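Local coordinates for protein transmembrane oligosaccharyl transferase (Archaeoglobus fulgidus, PDB 3WAJ) that belongs to the STT3/AglB family of membrane-embedded oligosaccharyl transferases, with a helical transmembrane part followed by a globular C-terminal part, at residues A[548-553]-A[619-624]. Numbering follows the deposited sequence.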
# COMPACT_ATOMS: atom_id res chain seq x y z
N ILE A 548 -16.84 -7.86 -0.20
CA ILE A 548 -16.70 -6.41 -0.12
C ILE A 548 -16.13 -5.94 1.23
O ILE A 548 -16.57 -6.33 2.31
CB ILE A 548 -18.03 -5.69 -0.45
CG1 ILE A 548 -17.76 -4.21 -0.71
CG2 ILE A 548 -19.05 -5.87 0.65
CD1 ILE A 548 -18.78 -3.57 -1.63
N SER A 549 -15.15 -5.05 1.15
CA SER A 549 -14.48 -4.53 2.32
C SER A 549 -13.74 -3.28 1.87
O SER A 549 -13.72 -2.98 0.68
CB SER A 549 -13.50 -5.58 2.86
OG SER A 549 -12.78 -5.08 3.97
N TRP A 550 -13.12 -2.55 2.78
CA TRP A 550 -12.39 -1.35 2.38
C TRP A 550 -11.23 -1.76 1.45
O TRP A 550 -10.79 -2.92 1.47
CB TRP A 550 -11.90 -0.60 3.63
CG TRP A 550 -11.39 0.80 3.37
CD1 TRP A 550 -10.27 1.36 3.92
CD2 TRP A 550 -11.96 1.81 2.51
NE1 TRP A 550 -10.11 2.64 3.46
CE2 TRP A 550 -11.12 2.94 2.59
CE3 TRP A 550 -13.08 1.85 1.67
CZ2 TRP A 550 -11.38 4.13 1.88
CZ3 TRP A 550 -13.34 3.02 0.96
CH2 TRP A 550 -12.49 4.14 1.07
N TRP A 551 -10.72 -0.83 0.64
CA TRP A 551 -9.77 -1.21 -0.41
C TRP A 551 -8.41 -1.67 0.13
O TRP A 551 -7.73 -2.47 -0.52
CB TRP A 551 -9.60 -0.09 -1.43
CG TRP A 551 -9.07 1.21 -0.88
CD1 TRP A 551 -9.81 2.26 -0.44
CD2 TRP A 551 -7.69 1.61 -0.78
NE1 TRP A 551 -8.98 3.29 -0.04
CE2 TRP A 551 -7.68 2.92 -0.23
CE3 TRP A 551 -6.47 0.99 -1.07
CZ2 TRP A 551 -6.49 3.63 0.01
CZ3 TRP A 551 -5.28 1.69 -0.82
CH2 TRP A 551 -5.30 3.00 -0.29
N ASP A 552 -8.02 -1.16 1.30
CA ASP A 552 -6.77 -1.55 1.98
C ASP A 552 -6.56 -3.05 2.05
O ASP A 552 -5.43 -3.53 1.92
CB ASP A 552 -6.78 -1.03 3.43
CG ASP A 552 -6.70 0.45 3.52
OD1 ASP A 552 -6.69 1.15 2.47
OD2 ASP A 552 -6.66 0.93 4.66
N TYR A 553 -7.66 -3.78 2.24
CA TYR A 553 -7.66 -5.18 2.66
C TYR A 553 -7.68 -6.18 1.49
O TYR A 553 -7.61 -7.39 1.71
CB TYR A 553 -8.83 -5.41 3.65
CG TYR A 553 -8.77 -4.43 4.80
CD1 TYR A 553 -7.64 -4.39 5.62
CD2 TYR A 553 -9.79 -3.52 5.06
CE1 TYR A 553 -7.53 -3.49 6.68
CE2 TYR A 553 -9.70 -2.60 6.14
CZ TYR A 553 -8.55 -2.59 6.93
OH TYR A 553 -8.40 -1.69 7.99
N TYR A 619 -13.08 5.63 8.82
CA TYR A 619 -14.42 5.92 8.31
C TYR A 619 -14.43 7.22 7.48
O TYR A 619 -15.05 7.27 6.42
CB TYR A 619 -15.53 5.94 9.38
CG TYR A 619 -16.86 6.23 8.71
CD1 TYR A 619 -17.31 7.55 8.57
CD2 TYR A 619 -17.61 5.22 8.13
CE1 TYR A 619 -18.50 7.83 7.91
CE2 TYR A 619 -18.81 5.49 7.46
CZ TYR A 619 -19.24 6.80 7.36
OH TYR A 619 -20.41 7.11 6.71
N TYR A 620 -13.76 8.24 7.98
CA TYR A 620 -13.69 9.53 7.30
C TYR A 620 -13.18 9.37 5.87
O TYR A 620 -13.74 9.94 4.93
CB TYR A 620 -12.78 10.47 8.09
CG TYR A 620 -12.59 11.86 7.51
CD1 TYR A 620 -11.38 12.25 6.96
CD2 TYR A 620 -13.62 12.79 7.55
CE1 TYR A 620 -11.20 13.53 6.46
CE2 TYR A 620 -13.45 14.07 7.05
CZ TYR A 620 -12.24 14.43 6.51
OH TYR A 620 -12.06 15.69 6.02
N ALA A 621 -12.12 8.59 5.71
CA ALA A 621 -11.56 8.29 4.40
C ALA A 621 -12.61 7.69 3.46
O ALA A 621 -12.63 8.00 2.26
CB ALA A 621 -10.37 7.37 4.55
N MET A 622 -13.46 6.80 3.98
CA MET A 622 -14.50 6.20 3.13
C MET A 622 -15.51 7.27 2.71
O MET A 622 -15.96 7.31 1.55
CB MET A 622 -15.19 5.02 3.82
CG MET A 622 -14.24 3.87 4.18
SD MET A 622 -15.06 2.31 4.56
CE MET A 622 -15.87 2.71 6.11
N ALA A 623 -15.84 8.14 3.66
CA ALA A 623 -16.75 9.26 3.39
C ALA A 623 -16.19 10.19 2.33
O ALA A 623 -16.91 10.56 1.39
CB ALA A 623 -17.06 10.03 4.66
N VAL A 624 -14.91 10.56 2.46
CA VAL A 624 -14.27 11.43 1.47
C VAL A 624 -14.37 10.85 0.06
O VAL A 624 -14.88 11.51 -0.84
CB VAL A 624 -12.82 11.80 1.82
CG1 VAL A 624 -12.20 12.68 0.71
CG2 VAL A 624 -12.78 12.53 3.16
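The chi1 of W550 (-168°) sets CG beside its carbonyl carbon, and the indole extends toward helix 619-627. M622 has CG anti to its carbonyl carbon (chi1 -61°), and the extended chi2 carries SD on toward CE3 and CD2 of W550. The bend at chi3 then turns CE away from the indole. The two side chains run past each other in opposite directions. M622 CG lies over the face of the six-membered ring of W550, 3.2 Å from its centroid. This is a CH-pi contact. M622 SD sits 4.0 Å from the same centroid but obliquely, 31° off the normal, which makes a Met-aromatic pair. The W550-W551-D552 sequence is the WWD motif of the STT3/AglB/PglB family. Here it follows strand 546-548 of the mixed sheet, and a 3-10 turn at 551-553 leads into helix 554-561. On the opposite face, W551 CD1 sits near the rim of the W550 indole, 3.3 Å above its plane. W551 comes edge-on, and W550 CH2 lies in the plane of its ring. A621 adds a looser apolar touch, with its CB 4.3 Å from W550 CZ2. No hydrogen bond crosses between the two segments. M614 of helix 612-615 touches both W550 and M622. W625, one turn further along helix 619-627, meets the rings of W550 and W551.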